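Local coordinates for protein L-Ala-D/L-Glu Epimerase (Escherichia coli, PDB 1JPD) that is an epimerase of the enolase superfamily, in which an N-terminal alpha/beta capping domain packs on a C-terminal TIM-barrel-like domain, at residues 64-68 against 83-87; 76-82 against 94-99; 87-92 against 251-257; 213-217 against 241-245. All coordinates share one frame. Numbering follows the deposited sequence.

Following the chain from the N terminus, interaction 1 closes a short, mainly helical loop between the C-terminal parts of helices 58-66 and 78-84. Interaction 2 opens within that loop and closes beyond it on helix 89-104, so the two contacts cross; their leucine, valine and isoleucine side chains touch, tying the helices of the N-terminal domain together. Interaction 3 shares Ala-87 with interaction 1 and also crosses interaction 2. It closes a far longer loop, joining the start of helix 89-104 to residues 251-257 of the barrel domain. Interaction 4 opens and closes within that long loop, about 24 Å from interaction 3 between centres, and joins two barrel loops.

Interaction 1 of 4, residues 64-68 against 83-87; sequences QIMSV and KILPA
The C-terminal part of helix 58-66 and the residues after it face the chain leaving helix 78-84, which becomes extended at Leu-85 (phi/psi -102/154) and Pro-86. CA atoms are nearest at Gln-64 with Leu-85 (7.7 Å) and Val-68 with Ile-84 (8.0 Å), so side chains fill the gap. Leu-85, in the mt rotamer, points toward residues 64-68: its CD2 lies 3.7 Å from Gln-64 O and 4.1 Å from Ser-67 OG, while its CD1 is 4.2 Å from Val-68 CG1. Val-68, with chi1 near +76° (p) and at the N-cap of the next helix, sets CG2 3.7 Å from CG2 of Ile-84, itself mt. Ser-67, chi1 91°, turns OG back to donate to Gln-64 O (2.6 Å). Gln-64 (m, t, chi3 66°) points its CA-to-CB bond toward the other segment and brings OE1 4.1 Å from Pro-86 CG. Leu-94 of helix 89-104 touches Ile-65, Val-68 and Leu-85 alike. This is aliphatic packing among the helices that accompany the three-stranded antiparallel sheet in the N-terminal capping domain of the enolase superfamily.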
loop_
_atom_site.group_PDB
_atom_site.type_symbol
_atom_site.label_atom_id
_atom_site.label_comp_id
_atom_site.label_asym_id
_atom_site.label_seq_id
_atom_site.Cartn_x
_atom_site.Cartn_y
_atom_site.Cartn_z
ATOM N N GLN A 64 20.980 -1.157 -6.187
ATOM C CA GLN A 64 20.239 -1.095 -7.447
ATOM C C GLN A 64 20.127 0.331 -7.955
ATOM O O GLN A 64 20.224 0.575 -9.157
ATOM C CB GLN A 64 18.827 -1.666 -7.294
ATOM C CG GLN A 64 18.750 -3.123 -6.890
ATOM C CD GLN A 64 17.318 -3.624 -6.864
ATOM O OE1 GLN A 64 16.657 -3.707 -7.902
ATOM N NE2 GLN A 64 16.829 -3.950 -5.678
ATOM N N ILE A 65 19.918 1.278 -7.042
ATOM C CA ILE A 65 19.783 2.675 -7.443
ATOM C C ILE A 65 21.105 3.210 -7.994
ATOM O O ILE A 65 21.132 3.812 -9.079
ATOM C CB ILE A 65 19.280 3.570 -6.260
ATOM C CG1 ILE A 65 17.921 3.058 -5.770
ATOM C CG2 ILE A 65 19.132 5.027 -6.720
ATOM C CD1 ILE A 65 17.278 3.898 -4.689
ATOM N N MET A 66 22.193 2.982 -7.259
ATOM C CA MET A 66 23.510 3.439 -7.699
ATOM C C MET A 66 23.756 2.909 -9.100
ATOM O O MET A 66 24.131 3.653 -10.004
ATOM C CB MET A 66 24.620 2.918 -6.782
ATOM C CG MET A 66 24.501 3.299 -5.316
ATOM S SD MET A 66 24.112 5.038 -5.048
ATOM C CE MET A 66 25.356 5.849 -6.059
ATOM N N SER A 67 23.527 1.614 -9.271
ATOM C CA SER A 67 23.731 0.953 -10.552
ATOM C C SER A 67 23.145 1.737 -11.716
ATOM O O SER A 67 23.537 1.532 -12.862
ATOM C CB SER A 67 23.093 -0.434 -10.540
ATOM O OG SER A 67 21.757 -0.368 -11.013
ATOM N N VAL A 68 22.202 2.626 -11.439
ATOM C CA VAL A 68 21.605 3.376 -12.526
ATOM C C VAL A 68 21.770 4.893 -12.376
ATOM O O VAL A 68 21.143 5.678 -13.097
ATOM C CB VAL A 68 20.109 2.994 -12.686
ATOM C CG1 VAL A 68 19.271 3.647 -11.598
ATOM C CG2 VAL A 68 19.625 3.376 -14.065
ATOM N N LYS A 83 12.309 -0.075 -18.134
ATOM C CA LYS A 83 13.012 -1.157 -18.809
ATOM C C LYS A 83 14.373 -1.473 -18.191
ATOM O O LYS A 83 14.911 -2.556 -18.410
ATOM C CB LYS A 83 13.167 -0.818 -20.289
ATOM C CG LYS A 83 11.858 -0.448 -20.968
ATOM C CD LYS A 83 12.107 0.160 -22.333
ATOM C CE LYS A 83 10.851 0.790 -22.896
ATOM N NZ LYS A 83 11.186 1.644 -24.072
ATOM N N ILE A 84 14.917 -0.536 -17.414
ATOM C CA ILE A 84 16.216 -0.730 -16.762
ATOM C C ILE A 84 16.150 -1.571 -15.483
ATOM O O ILE A 84 16.805 -2.607 -15.380
ATOM C CB ILE A 84 16.878 0.622 -16.396
ATOM C CG1 ILE A 84 17.254 1.385 -17.663
ATOM C CG2 ILE A 84 18.119 0.381 -15.539
ATOM C CD1 ILE A 84 17.861 2.749 -17.384
ATOM N N LEU A 85 15.371 -1.123 -14.503
ATOM C CA LEU A 85 15.255 -1.847 -13.237
ATOM C C LEU A 85 13.959 -2.644 -13.149
ATOM O O LEU A 85 12.970 -2.320 -13.807
ATOM C CB LEU A 85 15.306 -0.868 -12.057
ATOM C CG LEU A 85 16.541 0.004 -11.838
ATOM C CD1 LEU A 85 16.289 0.903 -10.643
ATOM C CD2 LEU A 85 17.770 -0.865 -11.599
ATOM N N PRO A 86 13.956 -3.717 -12.347
ATOM C CA PRO A 86 12.745 -4.530 -12.197
ATOM C C PRO A 86 11.825 -3.864 -11.163
ATOM O O PRO A 86 12.255 -2.961 -10.445
ATOM C CB PRO A 86 13.293 -5.872 -11.712
ATOM C CG PRO A 86 14.469 -5.462 -10.875
ATOM C CD PRO A 86 15.117 -4.376 -11.721
ATOM N N ALA A 87 10.566 -4.289 -11.088
ATOM C CA ALA A 87 9.655 -3.707 -10.113
ATOM C C ALA A 87 10.192 -4.023 -8.718
ATOM O O ALA A 87 10.608 -5.148 -8.453
ATOM C CB ALA A 87 8.265 -4.284 -10.286
#

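Interaction 2 of 4, residues 76-82 against 94-99; sequences LTREELQ and LDCALW
Arg-78 lies across the face of the Trp-99 indole, combining two interactions on one ring system: CD sits 3.9 Å from the centroid of the five-membered ring, 1° off its normal, as a CH-pi contact, and CZ is 4.9 Å from the centroid of the six-membered ring, 13° off the normal, as a cation-pi contact. The pair bridges an antiparallel helical hairpin in the capping domain, formed by helix 78-84 and helix 89-104, whose segments 78-82 and 94-99 run at 173° with axes 10.0 Å apart. Arg-78 and Asp-95 set the register, CA to CA 6.0 Å. The first helix starts with a capping box: Thr-77 N donates to Glu-80 OE2 (3.3 Å), and Glu-80 N returns a weak bond to Thr-77 OG1 (3.4 Å). Between the helices, Leu-81 (t, p) inserts CD2 3.6 Å from Leu-94 CB and 4.0 Å from Leu-98 CD1, with Leu-94 and Leu-98 both mt. Leu-98 CD1 also reaches Leu-76 O, at 3.7 Å, just before the helix. Leu-37 of strand 29-39 packs against Leu-98, and Thr-258 in the barrel domain is hydrogen-bonded to both Asp-95 OD2 and Trp-99 NE1. The aliphatic stem of Arg-78 also bears on Leu-98, with CG 3.4 Å from Leu-98 CB.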
loop_
_atom_site.group_PDB
_atom_site.type_symbol
_atom_site.label_atom_id
_atom_site.label_comp_id
_atom_site.label_asym_id
_atom_site.label_seq_id
_atom_site.Cartn_x
_atom_site.Cartn_y
_atom_site.Cartn_z
ATOM N N LEU A 76 17.708 10.168 -17.741
ATOM C CA LEU A 76 16.821 9.002 -17.772
ATOM C C LEU A 76 15.376 9.367 -17.462
ATOM O O LEU A 76 15.068 9.788 -16.354
ATOM C CB LEU A 76 17.290 7.962 -16.757
ATOM C CG LEU A 76 16.516 6.645 -16.756
ATOM C CD1 LEU A 76 16.786 5.912 -18.062
ATOM C CD2 LEU A 76 16.941 5.795 -15.566
ATOM N N THR A 77 14.489 9.205 -18.434
ATOM C CA THR A 77 13.084 9.523 -18.210
ATOM C C THR A 77 12.405 8.367 -17.489
ATOM O O THR A 77 12.998 7.306 -17.296
ATOM C CB THR A 77 12.329 9.764 -19.529
ATOM O OG1 THR A 77 12.473 8.616 -20.374
ATOM C CG2 THR A 77 12.859 10.998 -20.238
ATOM N N ARG A 78 11.156 8.584 -17.093
ATOM C CA ARG A 78 10.381 7.565 -16.405
ATOM C C ARG A 78 10.089 6.406 -17.343
ATOM O O ARG A 78 10.110 5.246 -16.933
ATOM C CB ARG A 78 9.069 8.161 -15.901
ATOM C CG ARG A 78 9.204 8.971 -14.623
ATOM C CD ARG A 78 8.188 10.096 -14.584
ATOM N NE ARG A 78 8.546 11.145 -15.535
ATOM C CZ ARG A 78 7.721 12.103 -15.942
ATOM N NH1 ARG A 78 6.476 12.150 -15.483
ATOM N NH2 ARG A 78 8.142 13.011 -16.810
ATOM N N GLU A 79 9.819 6.712 -18.606
ATOM C CA GLU A 79 9.521 5.655 -19.562
ATOM C C GLU A 79 10.728 4.740 -19.751
ATOM O O GLU A 79 10.572 3.527 -19.886
ATOM C CB GLU A 79 9.100 6.239 -20.910
ATOM C CG GLU A 79 8.543 5.191 -21.854
ATOM C CD GLU A 79 8.474 5.669 -23.289
ATOM O OE1 GLU A 79 7.622 6.531 -23.600
ATOM O OE2 GLU A 79 9.284 5.179 -24.108
ATOM N N GLU A 80 11.927 5.320 -19.746
ATOM C CA GLU A 80 13.156 4.545 -19.922
ATOM C C GLU A 80 13.498 3.736 -18.670
ATOM O O GLU A 80 14.073 2.653 -18.761
ATOM C CB GLU A 80 14.341 5.466 -20.268
ATOM C CG GLU A 80 14.138 6.370 -21.486
ATOM C CD GLU A 80 15.374 7.194 -21.831
ATOM O OE1 GLU A 80 16.323 6.641 -22.432
ATOM O OE2 GLU A 80 15.403 8.398 -21.496
ATOM N N LEU A 81 13.140 4.263 -17.501
ATOM C CA LEU A 81 13.424 3.593 -16.231
ATOM C C LEU A 81 12.714 2.252 -16.055
ATOM O O LEU A 81 13.233 1.357 -15.390
ATOM C CB LEU A 81 13.057 4.506 -15.061
ATOM C CG LEU A 81 13.217 3.909 -13.665
ATOM C CD1 LEU A 81 14.676 3.566 -13.410
ATOM C CD2 LEU A 81 12.709 4.899 -12.636
ATOM N N GLN A 82 11.530 2.118 -16.647
ATOM C CA GLN A 82 10.740 0.893 -16.546
ATOM C C GLN A 82 11.437 -0.323 -17.161
ATOM O O GLN A 82 11.194 -1.465 -16.757
ATOM C CB GLN A 82 9.378 1.087 -17.226
ATOM C CG GLN A 82 8.551 2.247 -16.685
ATOM C CD GLN A 82 8.375 2.196 -15.179
ATOM O OE1 GLN A 82 7.972 1.176 -14.621
ATOM N NE2 GLN A 82 8.669 3.303 -14.515
ATOM N N LEU A 94 13.145 5.835 -7.486
ATOM C CA LEU A 94 13.515 6.584 -8.683
ATOM C C LEU A 94 12.314 7.083 -9.474
ATOM O O LEU A 94 12.257 8.255 -9.868
ATOM C CB LEU A 94 14.410 5.734 -9.583
ATOM C CG LEU A 94 15.745 5.397 -8.928
ATOM C CD1 LEU A 94 16.559 4.505 -9.844
ATOM C CD2 LEU A 94 16.488 6.680 -8.602
ATOM N N ASP A 95 11.357 6.195 -9.710
ATOM C CA ASP A 95 10.164 6.558 -10.460
ATOM C C ASP A 95 9.448 7.708 -9.755
ATOM O O ASP A 95 9.039 8.678 -10.389
ATOM C CB ASP A 95 9.242 5.339 -10.603
ATOM C CG ASP A 95 8.016 5.623 -11.458
ATOM O OD1 ASP A 95 6.966 6.005 -10.907
ATOM O OD2 ASP A 95 8.100 5.473 -12.691
ATOM N N CYS A 96 9.314 7.612 -8.437
ATOM C CA CYS A 96 8.650 8.670 -7.696
ATOM C C CYS A 96 9.481 9.941 -7.710
ATOM O O CYS A 96 8.933 11.032 -7.834
ATOM C CB CYS A 96 8.368 8.230 -6.257
ATOM S SG CYS A 96 7.098 6.945 -6.148
ATOM N N ALA A 97 10.798 9.812 -7.587
ATOM C CA ALA A 97 11.659 10.989 -7.614
ATOM C C ALA A 97 11.510 11.710 -8.960
ATOM O O ALA A 97 11.486 12.937 -9.007
ATOM C CB ALA A 97 13.103 10.591 -7.384
ATOM N N LEU A 98 11.403 10.950 -10.047
ATOM C CA LEU A 98 11.238 11.543 -11.372
ATOM C C LEU A 98 9.885 12.249 -11.514
ATOM O O LEU A 98 9.798 13.302 -12.149
ATOM C CB LEU A 98 11.371 10.477 -12.469
ATOM C CG LEU A 98 12.748 9.840 -12.664
ATOM C CD1 LEU A 98 12.673 8.775 -13.756
ATOM C CD2 LEU A 98 13.764 10.915 -13.032
ATOM N N TRP A 99 8.831 11.668 -10.942
ATOM C CA TRP A 99 7.495 12.275 -11.004
ATOM C C TRP A 99 7.487 13.592 -10.234
ATOM O O TRP A 99 6.891 14.572 -10.668
ATOM C CB TRP A 99 6.431 11.364 -10.378
ATOM C CG TRP A 99 5.859 10.320 -11.285
ATOM C CD1 TRP A 99 6.167 8.988 -11.306
ATOM C CD2 TRP A 99 4.867 10.516 -12.296
ATOM N NE1 TRP A 99 5.427 8.344 -12.267
ATOM C CE2 TRP A 99 4.622 9.259 -12.892
ATOM C CE3 TRP A 99 4.165 11.632 -12.760
ATOM C CZ2 TRP A 99 3.702 9.088 -13.928
ATOM C CZ3 TRP A 99 3.255 11.460 -13.791
ATOM C CH2 TRP A 99 3.032 10.197 -14.364
#

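Interaction 3 of 4, residues 87-92 against 251-257; sequences AGAARN and LDKTGGL
Two hydrogen bonds from one guanidinium lead this buried contact: Arg-91 NE donates to Gly-255 O (3.0 Å) and Arg-91 NH2 to Thr-254 O (2.9 Å), both carbonyls lying near the guanidinium plane. The t, t, p side chain thus grips the C-terminal end of helix 251-254. A third bond runs from Asn-92 ND2 to Asp-252 OD1 (3.0 Å), an oxygen that also accepts from Thr-49 N; Asn-92 chi1 is t. Further out, backbone meets backbone. CA atoms approach to 4.1 Å at Ala-87 and Gly-255, 4.7 Å at Ala-89 and Asp-252, and 3.8 Å at Asn-92 and Gly-256. Gly-255 CA makes a CA-H...O contact with Gly-88 O (3.4 Å), and Gly-88 CA another with Asp-252 O (3.4 Å). At Gly-255 this closeness depends on glycine: it leaves the helix with positive phi (77/42), and a CB there would collide with Ala-87, Gly-88 and Arg-91. Gly-256 (120/162), the N-cap of the next helix, also has backbone angles that call for glycine. Ala-87 CB rests 3.5 Å from Thr-254 O, and Asn-92 OD1 3.2 Å from Leu-251 CB. The start of helix 89-104 thus meets the short helix and glycine turn that follow the C-terminal end of barrel strand 246-249, an interdomain junction typical of the enolase superfamily, where the capping domain sits against the barrel.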
loop_
_atom_site.group_PDB
_atom_site.type_symbol
_atom_site.label_atom_id
_atom_site.label_comp_id
_atom_site.label_asym_id
_atom_site.label_seq_id
_atom_site.Cartn_x
_atom_site.Cartn_y
_atom_site.Cartn_z
ATOM N N ALA A 87 10.566 -4.289 -11.088
ATOM C CA ALA A 87 9.655 -3.707 -10.113
ATOM C C ALA A 87 10.192 -4.023 -8.718
ATOM O O ALA A 87 10.608 -5.148 -8.453
ATOM C CB ALA A 87 8.265 -4.284 -10.286
ATOM N N GLY A 88 10.187 -3.026 -7.837
ATOM C CA GLY A 88 10.687 -3.214 -6.485
ATOM C C GLY A 88 10.925 -1.866 -5.826
ATOM O O GLY A 88 10.703 -0.829 -6.450
ATOM N N ALA A 89 11.385 -1.864 -4.579
ATOM C CA ALA A 89 11.621 -0.606 -3.865
ATOM C C ALA A 89 12.560 0.366 -4.577
ATOM O O ALA A 89 12.324 1.575 -4.573
ATOM C CB ALA A 89 12.148 -0.889 -2.463
ATOM N N ALA A 90 13.631 -0.156 -5.170
ATOM C CA ALA A 90 14.591 0.694 -5.864
ATOM C C ALA A 90 13.909 1.483 -6.968
ATOM O O ALA A 90 13.958 2.717 -6.983
ATOM C CB ALA A 90 15.739 -0.146 -6.444
ATOM N N ARG A 91 13.259 0.788 -7.892
ATOM C CA ARG A 91 12.601 1.502 -8.971
ATOM C C ARG A 91 11.544 2.461 -8.435
ATOM O O ARG A 91 11.315 3.519 -9.019
ATOM C CB ARG A 91 11.965 0.540 -9.975
ATOM C CG ARG A 91 11.549 1.237 -11.266
ATOM C CD ARG A 91 11.076 0.263 -12.329
ATOM N NE ARG A 91 9.718 -0.222 -12.092
ATOM C CZ ARG A 91 9.104 -1.119 -12.859
ATOM N NH1 ARG A 91 9.731 -1.630 -13.912
ATOM N NH2 ARG A 91 7.863 -1.497 -12.577
ATOM N N ASN A 92 10.912 2.104 -7.320
ATOM C CA ASN A 92 9.883 2.956 -6.739
ATOM C C ASN A 92 10.442 4.319 -6.339
ATOM O O ASN A 92 9.843 5.356 -6.650
ATOM C CB ASN A 92 9.239 2.277 -5.531
ATOM C CG ASN A 92 8.065 3.066 -4.978
ATOM O OD1 ASN A 92 7.303 3.684 -5.736
ATOM N ND2 ASN A 92 7.899 3.040 -3.657
ATOM N N LEU A 251 3.024 0.887 -4.164
ATOM C CA LEU A 251 4.118 1.372 -5.003
ATOM C C LEU A 251 5.433 0.608 -4.851
ATOM O O LEU A 251 6.162 0.446 -5.827
ATOM C CB LEU A 251 4.351 2.866 -4.765
ATOM C CG LEU A 251 3.137 3.766 -4.999
ATOM C CD1 LEU A 251 3.619 5.205 -5.098
ATOM C CD2 LEU A 251 2.405 3.360 -6.263
ATOM N N ASP A 252 5.741 0.137 -3.645
ATOM C CA ASP A 252 6.967 -0.626 -3.435
ATOM C C ASP A 252 6.922 -1.962 -4.185
ATOM O O ASP A 252 7.962 -2.501 -4.559
ATOM C CB ASP A 252 7.205 -0.892 -1.941
ATOM C CG ASP A 252 7.568 0.367 -1.164
ATOM O OD1 ASP A 252 8.559 1.033 -1.531
ATOM O OD2 ASP A 252 6.867 0.685 -0.177
ATOM N N LYS A 253 5.723 -2.502 -4.400
ATOM C CA LYS A 253 5.586 -3.768 -5.115
ATOM C C LYS A 253 5.486 -3.544 -6.631
ATOM O O LYS A 253 6.009 -4.340 -7.408
ATOM C CB LYS A 253 4.353 -4.546 -4.625
ATOM C CG LYS A 253 4.394 -4.979 -3.159
ATOM C CD LYS A 253 3.156 -5.804 -2.777
ATOM C CE LYS A 253 1.870 -4.988 -2.943
ATOM N NZ LYS A 253 0.619 -5.776 -2.664
ATOM N N THR A 254 4.811 -2.475 -7.052
ATOM C CA THR A 254 4.671 -2.180 -8.484
ATOM C C THR A 254 5.948 -1.529 -9.000
ATOM O O THR A 254 6.181 -1.458 -10.203
ATOM C CB THR A 254 3.526 -1.180 -8.783
ATOM O OG1 THR A 254 3.797 0.061 -8.115
ATOM C CG2 THR A 254 2.179 -1.728 -8.333
ATOM N N GLY A 255 6.759 -1.031 -8.076
ATOM C CA GLY A 255 7.996 -0.386 -8.460
ATOM C C GLY A 255 7.796 1.021 -8.991
ATOM O O GLY A 255 8.427 1.405 -9.975
ATOM N N GLY A 256 6.923 1.791 -8.349
ATOM C CA GLY A 256 6.682 3.154 -8.787
ATOM C C GLY A 256 5.250 3.472 -9.191
ATOM O O GLY A 256 4.438 2.582 -9.462
ATOM N N LEU A 257 4.944 4.762 -9.239
ATOM C CA LEU A 257 3.616 5.228 -9.600
ATOM C C LEU A 257 3.267 4.864 -11.036
ATOM O O LEU A 257 2.123 4.534 -11.339
ATOM C CB LEU A 257 3.534 6.747 -9.404
ATOM C CG LEU A 257 2.244 7.511 -9.734
ATOM C CD1 LEU A 257 1.068 6.952 -8.950
ATOM C CD2 LEU A 257 2.449 8.984 -9.392
#

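Interaction 4 of 4, residues 213-217 against 241-245; sequences DAALE and KGRYE
Residues 214-217 form a 3-10 turn, with Glu-217 N bonded to Ala-214 O (2.9 Å), while 241-245 is an irregular loop leaving helix 237-240. Gly-242, at phi/psi 101/-3, supplies a turn suited to glycine before the chain heads into strand 246-249. The segments are nearest at Leu-216 and Arg-243, CA to CA 5.0 Å. Arg-243 (m, then t, t and chi4 near 180°) stretches along the 3-10 turn: NH1 forms a hydrogen-bonded salt bridge with Asp-213 OD2 (2.8 Å), NE a longer one with Glu-217 OE1 (3.5 Å), and the guanidinium face lies over Ala-214, CZ 3.6 Å from its CA. A water donates to Glu-217 OE1 (2.7 Å) and weakly accepts from Arg-243 NH2 (3.4 Å). Asp-213, chi1 p, uses its other oxygen, OD1, to accept from Tyr-244 OH (2.7 Å). Over the Tyr-244 ring lies Leu-216 (mt), CD1 3.8 Å from the centroid in a CH-pi contact; Ile-225 of strand 225-227 touches both residues. The contact joins the loops that precede the neighbouring parallel strands 225-227 and 246-249. Through its two oxygens, Asp-213 links the partly solvated salt-bridge network to the buried Tyr-244/Leu-216 packing.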
loop_
_atom_site.group_PDB
_atom_site.type_symbol
_atom_site.label_atom_id
_atom_site.label_comp_id
_atom_site.label_asym_id
_atom_site.label_seq_id
_atom_site.Cartn_x
_atom_site.Cartn_y
_atom_site.Cartn_z
ATOM N N ASP A 213 -2.055 -20.541 -2.849
ATOM C CA ASP A 213 -3.405 -19.998 -2.768
ATOM C C ASP A 213 -4.369 -20.587 -3.808
ATOM O O ASP A 213 -5.372 -19.960 -4.168
ATOM C CB ASP A 213 -3.357 -18.464 -2.916
ATOM C CG ASP A 213 -2.847 -18.014 -4.286
ATOM O OD1 ASP A 213 -2.892 -16.797 -4.580
ATOM O OD2 ASP A 213 -2.396 -18.873 -5.074
ATOM N N ALA A 214 -4.079 -21.792 -4.284
ATOM C CA ALA A 214 -4.924 -22.421 -5.288
ATOM C C ALA A 214 -6.332 -22.699 -4.772
ATOM O O ALA A 214 -7.305 -22.530 -5.506
ATOM C CB ALA A 214 -4.283 -23.701 -5.772
ATOM N N ALA A 215 -6.446 -23.111 -3.513
ATOM C CA ALA A 215 -7.754 -23.409 -2.935
ATOM C C ALA A 215 -8.781 -22.297 -3.150
ATOM O O ALA A 215 -9.977 -22.532 -2.990
ATOM C CB ALA A 215 -7.625 -23.720 -1.438
ATOM N N LEU A 216 -8.330 -21.095 -3.510
ATOM C CA LEU A 216 -9.254 -19.987 -3.739
ATOM C C LEU A 216 -10.103 -20.150 -5.004
ATOM O O LEU A 216 -10.993 -19.342 -5.266
ATOM C CB LEU A 216 -8.502 -18.657 -3.814
ATOM C CG LEU A 216 -7.984 -18.110 -2.487
ATOM C CD1 LEU A 216 -7.263 -16.796 -2.718
ATOM C CD2 LEU A 216 -9.146 -17.920 -1.532
ATOM N N GLU A 217 -9.828 -21.186 -5.790
ATOM C CA GLU A 217 -10.588 -21.429 -7.015
ATOM C C GLU A 217 -11.622 -22.529 -6.818
ATOM O O GLU A 217 -12.460 -22.770 -7.689
ATOM C CB GLU A 217 -9.652 -21.843 -8.150
ATOM C CG GLU A 217 -8.722 -20.754 -8.615
ATOM C CD GLU A 217 -7.829 -21.205 -9.746
ATOM O OE1 GLU A 217 -7.224 -22.291 -9.615
ATOM O OE2 GLU A 217 -7.729 -20.469 -10.755
ATOM N N LYS A 241 -6.524 -13.991 -11.788
ATOM C CA LYS A 241 -7.863 -14.173 -12.345
ATOM C C LYS A 241 -8.468 -15.512 -11.926
ATOM O O LYS A 241 -7.956 -16.563 -12.288
ATOM C CB LYS A 241 -7.813 -14.060 -13.878
ATOM C CG LYS A 241 -9.142 -13.676 -14.526
ATOM C CD LYS A 241 -9.749 -12.445 -13.853
ATOM C CE LYS A 241 -11.195 -12.203 -14.282
ATOM N NZ LYS A 241 -11.937 -11.375 -13.276
ATOM N N GLY A 242 -9.552 -15.469 -11.152
ATOM C CA GLY A 242 -10.183 -16.698 -10.703
ATOM C C GLY A 242 -9.841 -17.063 -9.272
ATOM O O GLY A 242 -10.332 -18.060 -8.734
ATOM N N ARG A 243 -8.976 -16.267 -8.651
ATOM C CA ARG A 243 -8.588 -16.506 -7.264
ATOM C C ARG A 243 -8.904 -15.301 -6.390
ATOM O O ARG A 243 -9.156 -15.453 -5.196
ATOM C CB ARG A 243 -7.097 -16.851 -7.164
ATOM C CG ARG A 243 -6.759 -18.168 -7.821
ATOM C CD ARG A 243 -5.344 -18.633 -7.545
ATOM N NE ARG A 243 -5.067 -19.859 -8.288
ATOM C CZ ARG A 243 -3.924 -20.533 -8.247
ATOM N NH1 ARG A 243 -2.917 -20.114 -7.491
ATOM N NH2 ARG A 243 -3.787 -21.632 -8.975
ATOM N N TYR A 244 -8.918 -14.114 -6.994
ATOM C CA TYR A 244 -9.195 -12.885 -6.266
ATOM C C TYR A 244 -10.133 -11.917 -7.009
ATOM O O TYR A 244 -10.134 -11.842 -8.240
ATOM C CB TYR A 244 -7.879 -12.155 -5.951
ATOM C CG TYR A 244 -6.871 -12.952 -5.147
ATOM C CD1 TYR A 244 -5.960 -13.805 -5.768
ATOM C CD2 TYR A 244 -6.833 -12.854 -3.765
ATOM C CE1 TYR A 244 -5.033 -14.541 -5.025
ATOM C CE2 TYR A 244 -5.914 -13.583 -3.015
ATOM C CZ TYR A 244 -5.018 -14.423 -3.646
ATOM O OH TYR A 244 -4.117 -15.139 -2.889
ATOM N N GLU A 245 -10.920 -11.166 -6.249
ATOM C CA GLU A 245 -11.825 -10.194 -6.834
ATOM C C GLU A 245 -11.171 -8.821 -6.811
ATOM O O GLU A 245 -11.474 -7.965 -7.643
ATOM C CB GLU A 245 -13.140 -10.139 -6.053
ATOM C CG GLU A 245 -14.092 -11.273 -6.363
ATOM C CD GLU A 245 -13.714 -12.576 -5.688
ATOM O OE1 GLU A 245 -14.011 -13.641 -6.271
ATOM O OE2 GLU A 245 -13.140 -12.541 -4.574
HETATM O O HOH W 1 -5.497 -23.671 -11.130
#